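Local coordinates for protein cellobiose 2-epimerase (Spirochaeta thermophila DSM 6192, PDB 5ZIG) that probably catalyses the reversible epimerization of cellobiose to 4-O-beta-D-glucopyranosyl-D-mannose, at residues P28-Q33 and K381-N386; L94-H99 and R115-Y120. One frame throughout, in Å; residues are numbered along the deposited sequence. Where two conformers were deposited one is given.

Interaction 1: P28-Q33 and K381-N386; sequences PFWLGQ and KASYHN
Ser383 lays its CB on one face of the Trp30 indole, a CH-pi contact that brings the first helix, 7-31, against the chain entering the last helix, 384-402, of the (alpha/alpha)6 barrel of the N-acylglucosamine 2-epimerase family. CB stands 3.5 Å from the centroid of the five-membered ring, 21° off its normal. Farther along the indole, Trp30 CZ2 meets Ala382 O at 3.5 Å, and CH2 meets Lys381 O at 3.9 Å. These carbonyls approach obliquely. No hydrogen bond crosses between the segments. Phe29 CD2 covers the opposite face of the indole, 3.8 Å above its plane. Trp30 is thus held between its own helix neighbour and the chain leading into helix 384-402. Its CG lies anti to the carbonyl carbon (chi1 -70°), and the indole reaches across to 381-383. Glu359 ties the contact together from outside: it accepts from Trp30 NE1 and Asn386 ND2 and pairs with Lys381 NZ. A leucine in place of Trp30 would probably uncover Ser383 CB and leave Glu359 without its indole donor. Ser383 OG, between the backbone N and the carbonyl carbon (chi1 74°), is hydrogen-bonded to His63 ND1.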
loop_
_atom_site.group_PDB
_atom_site.type_symbol
_atom_site.label_atom_id
_atom_site.label_comp_id
_atom_site.label_asym_id
_atom_site.label_seq_id
_atom_site.Cartn_x
_atom_site.Cartn_y
_atom_site.Cartn_z
ATOM N N PRO A 28 -15.277 -1.356 11.746
ATOM C CA PRO A 28 -16.705 -1.729 11.788
ATOM C C PRO A 28 -17.398 -1.605 10.447
ATOM O O PRO A 28 -18.311 -2.381 10.160
ATOM C CB PRO A 28 -17.299 -0.757 12.821
ATOM C CG PRO A 28 -16.149 -0.370 13.675
ATOM C CD PRO A 28 -14.954 -0.336 12.769
ATOM N N PHE A 29 -16.981 -0.669 9.601
ATOM C CA PHE A 29 -17.617 -0.553 8.302
ATOM C C PHE A 29 -17.283 -1.762 7.437
ATOM O O PHE A 29 -18.167 -2.331 6.792
ATOM C CB PHE A 29 -17.186 0.750 7.634
ATOM C CG PHE A 29 -17.586 0.873 6.190
ATOM C CD1 PHE A 29 -18.727 1.594 5.833
ATOM C CD2 PHE A 29 -16.794 0.344 5.188
ATOM C CE1 PHE A 29 -19.078 1.757 4.501
ATOM C CE2 PHE A 29 -17.152 0.480 3.853
ATOM C CZ PHE A 29 -18.300 1.199 3.520
ATOM N N TRP A 30 -16.020 -2.193 7.436
ATOM C CA TRP A 30 -15.652 -3.316 6.577
ATOM C C TRP A 30 -16.186 -4.629 7.128
ATOM O O TRP A 30 -16.595 -5.497 6.351
ATOM C CB TRP A 30 -14.139 -3.355 6.384
ATOM C CG TRP A 30 -13.700 -2.223 5.541
ATOM C CD1 TRP A 30 -12.981 -1.127 5.939
ATOM C CD2 TRP A 30 -13.982 -2.037 4.145
ATOM N NE1 TRP A 30 -12.788 -0.281 4.871
ATOM C CE2 TRP A 30 -13.383 -0.824 3.757
ATOM C CE3 TRP A 30 -14.667 -2.793 3.179
ATOM C CZ2 TRP A 30 -13.465 -0.334 2.442
ATOM C CZ3 TRP A 30 -14.731 -2.312 1.875
ATOM C CH2 TRP A 30 -14.134 -1.099 1.523
ATOM N N LEU A 31 -16.224 -4.770 8.455
ATOM C CA LEU A 31 -16.790 -5.966 9.068
ATOM C C LEU A 31 -18.205 -6.210 8.594
ATOM O O LEU A 31 -18.633 -7.365 8.499
ATOM C CB LEU A 31 -16.788 -5.850 10.594
ATOM C CG LEU A 31 -15.548 -6.324 11.346
ATOM C CD1 LEU A 31 -15.731 -6.139 12.856
ATOM C CD2 LEU A 31 -15.251 -7.753 11.007
ATOM N N GLY A 32 -18.950 -5.138 8.309
ATOM C CA GLY A 32 -20.291 -5.260 7.789
ATOM C C GLY A 32 -20.393 -5.451 6.290
ATOM O O GLY A 32 -21.487 -5.302 5.746
ATOM N N GLN A 33 -19.295 -5.772 5.598
ATOM C CA GLN A 33 -19.297 -5.902 4.142
ATOM C C GLN A 33 -18.814 -7.275 3.677
ATOM O O GLN A 33 -18.345 -7.407 2.544
ATOM C CB GLN A 33 -18.441 -4.819 3.487
ATOM C CG GLN A 33 -18.743 -3.414 3.938
ATOM C CD GLN A 33 -19.897 -2.817 3.198
ATOM O OE1 GLN A 33 -20.610 -3.512 2.474
ATOM N NE2 GLN A 33 -20.090 -1.519 3.359
ATOM N N LYS A 381 -10.224 0.383 -3.817
ATOM C CA LYS A 381 -10.208 0.864 -2.450
ATOM C C LYS A 381 -10.721 -0.223 -1.522
ATOM O O LYS A 381 -11.858 -0.692 -1.652
ATOM C CB LYS A 381 -10.996 2.161 -2.312
ATOM C CG LYS A 381 -11.268 2.601 -0.880
ATOM C CD LYS A 381 -11.999 3.933 -0.895
ATOM C CE LYS A 381 -12.091 4.536 0.523
ATOM N NZ LYS A 381 -13.267 3.977 1.220
ATOM N N ALA A 382 -9.864 -0.624 -0.598
ATOM C CA ALA A 382 -10.202 -1.589 0.427
ATOM C C ALA A 382 -9.885 -0.976 1.787
ATOM O O ALA A 382 -9.996 0.238 1.964
ATOM C CB ALA A 382 -9.439 -2.900 0.203
ATOM N N SER A 383 -9.534 -1.793 2.736
ATOM C CA SER A 383 -9.268 -1.342 4.066
ATOM C C SER A 383 -7.806 -1.192 4.487
ATOM O O SER A 383 -7.564 -0.988 5.599
ATOM C CB SER A 383 -9.958 -2.261 5.035
ATOM O OG SER A 383 -9.319 -3.453 5.119
ATOM N N TYR A 384 -6.885 -1.241 3.546
ATOM C CA TYR A 384 -5.467 -1.211 3.796
ATOM C C TYR A 384 -4.744 0.114 3.996
ATOM O O TYR A 384 -4.122 0.273 4.963
ATOM C CB TYR A 384 -4.770 -2.116 2.780
ATOM C CG TYR A 384 -3.439 -1.737 2.283
ATOM C CD1 TYR A 384 -2.298 -2.196 2.878
ATOM C CD2 TYR A 384 -3.329 -1.007 1.173
ATOM C CE1 TYR A 384 -1.069 -1.886 2.370
ATOM C CE2 TYR A 384 -2.131 -0.713 0.639
ATOM C CZ TYR A 384 -0.990 -1.147 1.236
ATOM O OH TYR A 384 0.163 -0.801 0.641
ATOM N N HIS A 385 -4.843 1.040 3.092
ATOM C CA HIS A 385 -4.135 2.286 3.203
ATOM C C HIS A 385 -4.421 3.032 4.529
ATOM O O HIS A 385 -3.517 3.391 5.236
ATOM C CB HIS A 385 -4.410 3.149 1.982
ATOM C CG HIS A 385 -3.588 2.823 0.768
ATOM N ND1 HIS A 385 -2.261 3.127 0.654
ATOM C CD2 HIS A 385 -3.934 2.270 -0.408
ATOM C CE1 HIS A 385 -1.822 2.763 -0.525
ATOM N NE2 HIS A 385 -2.818 2.253 -1.194
ATOM N N ASN A 386 -5.687 3.200 4.841
ATOM C CA ASN A 386 -6.102 3.883 6.036
ATOM C C ASN A 386 -5.889 3.101 7.331
ATOM O O ASN A 386 -5.436 3.683 8.258
ATOM C CB ASN A 386 -7.499 4.535 5.916
ATOM C CG ASN A 386 -8.624 3.555 5.653
ATOM O OD1 ASN A 386 -8.450 2.367 5.695
ATOM N ND2 ASN A 386 -9.809 4.092 5.415
#

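Interaction 2: L94-H99 and R115-Y120; sequences LYDATH and RVKKLY
Asp96 OD2 accepts two backbone N-H groups of its own loop, while OD1 of the same carboxylate faces Lys117 NZ across the contact. Thr98 N and His99 N each lie 3.0 Å from Asp96 OD2. The bond from Thr98 closes an Asx turn, and the one from His99 is the straighter, with an N-H...O angle of 169°. Both donors come from the same face of the carboxylate, above its plane. This grip should limit rotation of the carboxylate. Asp96 OD1 forms a salt bridge with Lys117 NZ at 2.9 Å, although the hydrogen bond within this pair is weak. The two side chains cross at about a right angle. The lysine bends at chi2, chi3 and chi4, which brings NZ within 3.3 Å of Asp96 CB. His99 CB lies beside the amine, at 4.3 Å from Lys117 NZ. The stronger hydrogen bond of Lys117 NZ goes to Arg100 O, and a weak one goes to Glu170 O. The charged pair is buried, and the carbonyls would help to satisfy the ammonium. The contact ties the loop after helix 77-94 to strand 117-118, an outer strand of a three-stranded antiparallel sheet, just before helix 119-136.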
loop_
_atom_site.group_PDB
_atom_site.type_symbol
_atom_site.label_atom_id
_atom_site.label_comp_id
_atom_site.label_asym_id
_atom_site.label_seq_id
_atom_site.Cartn_x
_atom_site.Cartn_y
_atom_site.Cartn_z
ATOM N N LEU A 94 -9.652 -17.125 -5.547
ATOM C CA LEU A 94 -8.648 -16.396 -6.322
ATOM C C LEU A 94 -7.414 -17.243 -6.649
ATOM O O LEU A 94 -6.684 -16.935 -7.604
ATOM C CB LEU A 94 -8.256 -15.122 -5.566
ATOM C CG LEU A 94 -9.411 -14.102 -5.573
ATOM C CD1 LEU A 94 -9.430 -13.228 -4.305
ATOM C CD2 LEU A 94 -9.412 -13.233 -6.855
ATOM N N TYR A 95 -7.171 -18.298 -5.882
ATOM C CA TYR A 95 -6.022 -19.157 -6.120
ATOM C C TYR A 95 -6.228 -20.032 -7.368
ATOM O O TYR A 95 -7.284 -20.646 -7.548
ATOM C CB TYR A 95 -5.789 -20.014 -4.876
ATOM C CG TYR A 95 -4.550 -20.869 -4.917
ATOM C CD1 TYR A 95 -3.303 -20.300 -5.084
ATOM C CD2 TYR A 95 -4.639 -22.253 -4.791
ATOM C CE1 TYR A 95 -2.156 -21.097 -5.126
ATOM C CE2 TYR A 95 -3.521 -23.049 -4.828
ATOM C CZ TYR A 95 -2.278 -22.474 -4.989
ATOM O OH TYR A 95 -1.167 -23.286 -5.022
ATOM N N ASP A 96 -5.212 -20.078 -8.231
ATOM C CA ASP A 96 -5.217 -20.907 -9.437
ATOM C C ASP A 96 -4.624 -22.257 -9.041
ATOM O O ASP A 96 -3.407 -22.413 -8.970
ATOM C CB ASP A 96 -4.438 -20.223 -10.569
ATOM C CG ASP A 96 -4.414 -21.048 -11.892
ATOM O OD1 ASP A 96 -3.893 -20.574 -12.930
ATOM O OD2 ASP A 96 -4.897 -22.187 -11.885
ATOM N N ALA A 97 -5.491 -23.233 -8.755
ATOM C CA ALA A 97 -5.011 -24.534 -8.311
ATOM C C ALA A 97 -4.265 -25.291 -9.401
ATOM O O ALA A 97 -3.563 -26.255 -9.083
ATOM C CB ALA A 97 -6.175 -25.383 -7.798
ATOM N N THR A 98 -4.384 -24.871 -10.661
ATOM C CA THR A 98 -3.700 -25.534 -11.763
ATOM C C THR A 98 -2.316 -24.934 -12.000
ATOM O O THR A 98 -1.302 -25.636 -11.920
ATOM C CB THR A 98 -4.554 -25.454 -13.041
ATOM O OG1 THR A 98 -5.839 -26.043 -12.803
ATOM C CG2 THR A 98 -3.866 -26.171 -14.187
ATOM N N HIS A 99 -2.255 -23.640 -12.291
ATOM C CA HIS A 99 -0.992 -23.006 -12.660
ATOM C C HIS A 99 -0.359 -22.218 -11.522
ATOM O O HIS A 99 0.674 -21.577 -11.735
ATOM C CB HIS A 99 -1.200 -22.089 -13.871
ATOM C CG HIS A 99 -1.935 -22.745 -15.007
ATOM N ND1 HIS A 99 -1.306 -23.551 -15.939
ATOM C CD2 HIS A 99 -3.244 -22.725 -15.351
ATOM C CE1 HIS A 99 -2.198 -23.997 -16.806
ATOM N NE2 HIS A 99 -3.381 -23.500 -16.478
ATOM N N ARG A 115 -8.209 -14.036 -15.524
ATOM C CA ARG A 115 -7.272 -15.095 -15.146
ATOM C C ARG A 115 -5.821 -14.678 -15.274
ATOM O O ARG A 115 -4.938 -15.483 -14.981
ATOM C CB ARG A 115 -7.536 -16.403 -15.938
ATOM C CG ARG A 115 -9.017 -16.891 -16.009
ATOM C CD ARG A 115 -9.239 -18.168 -16.926
ATOM N NE ARG A 115 -10.446 -18.910 -16.546
ATOM C CZ ARG A 115 -10.436 -20.006 -15.795
ATOM N NH1 ARG A 115 -9.296 -20.427 -15.281
ATOM N NH2 ARG A 115 -11.572 -20.644 -15.516
ATOM N N VAL A 116 -5.547 -13.460 -15.737
ATOM C CA VAL A 116 -4.172 -12.973 -15.841
ATOM C C VAL A 116 -3.536 -12.880 -14.451
ATOM O O VAL A 116 -4.211 -12.599 -13.452
ATOM C CB VAL A 116 -4.160 -11.617 -16.576
ATOM C CG1 VAL A 116 -2.955 -10.773 -16.196
ATOM C CG2 VAL A 116 -4.218 -11.852 -18.097
ATOM N N LYS A 117 -2.220 -13.166 -14.386
ATOM C CA LYS A 117 -1.432 -13.112 -13.153
ATOM C C LYS A 117 -0.636 -11.811 -13.124
ATOM O O LYS A 117 0.444 -11.712 -13.706
ATOM C CB LYS A 117 -0.498 -14.312 -13.054
ATOM C CG LYS A 117 -1.158 -15.602 -13.385
ATOM C CD LYS A 117 -2.377 -15.815 -12.475
ATOM C CE LYS A 117 -2.177 -16.973 -11.530
ATOM N NZ LYS A 117 -2.303 -18.308 -12.211
ATOM N N LYS A 118 -1.165 -10.816 -12.423
ATOM C CA LYS A 118 -0.445 -9.564 -12.243
ATOM C C LYS A 118 0.452 -9.671 -11.016
ATOM O O LYS A 118 -0.009 -10.040 -9.931
ATOM C CB LYS A 118 -1.421 -8.395 -12.099
ATOM C CG LYS A 118 -2.404 -8.287 -13.262
ATOM C CD LYS A 118 -2.929 -6.857 -13.456
ATOM C CE LYS A 118 -4.030 -6.790 -14.517
ATOM N NZ LYS A 118 -4.262 -5.389 -14.980
ATOM N N LEU A 119 1.738 -9.366 -11.199
ATOM C CA LEU A 119 2.663 -9.419 -10.075
ATOM C C LEU A 119 2.223 -8.472 -8.967
ATOM O O LEU A 119 2.347 -8.798 -7.778
ATOM C CB LEU A 119 4.081 -9.096 -10.542
ATOM C CG LEU A 119 4.788 -10.341 -11.090
ATOM C CD1 LEU A 119 4.124 -10.888 -12.365
ATOM C CD2 LEU A 119 6.238 -10.043 -11.309
ATOM N N TYR A 120 1.665 -7.326 -9.345
ATOM C CA TYR A 120 1.121 -6.403 -8.355
ATOM C C TYR A 120 0.186 -7.121 -7.406
ATOM O O TYR A 120 0.340 -7.037 -6.184
ATOM C CB TYR A 120 0.400 -5.263 -9.043
ATOM C CG TYR A 120 -0.079 -4.202 -8.085
ATOM C CD1 TYR A 120 -1.341 -4.278 -7.507
ATOM C CD2 TYR A 120 0.737 -3.130 -7.752
ATOM C CE1 TYR A 120 -1.780 -3.309 -6.626
ATOM C CE2 TYR A 120 0.298 -2.145 -6.873
ATOM C CZ TYR A 120 -0.961 -2.240 -6.316
ATOM O OH TYR A 120 -1.397 -1.263 -5.439
#

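Both contacts are buried, but interaction 1 lies nearer the middle, its centre about 14 Å from the centre of the chain, against about 20 Å for that of interaction 2. They hold different elements. Interaction 1 brings together parts far apart in sequence, the end of helix 7-31 and the loop that leads into helix 384-402. Interaction 2 joins parts only some sixteen residues apart, and is nested inside the loop that interaction 1 closes. Their centres are about 24 Å apart, and their nearest atoms about 6 Å, without touching. Helix 57-73 lies against both, through Ala382 and Tyr384 in one and Leu94 and Tyr120 in the other. Across interaction 1 the chemistry is aromatic packing; across interaction 2 it is ionic.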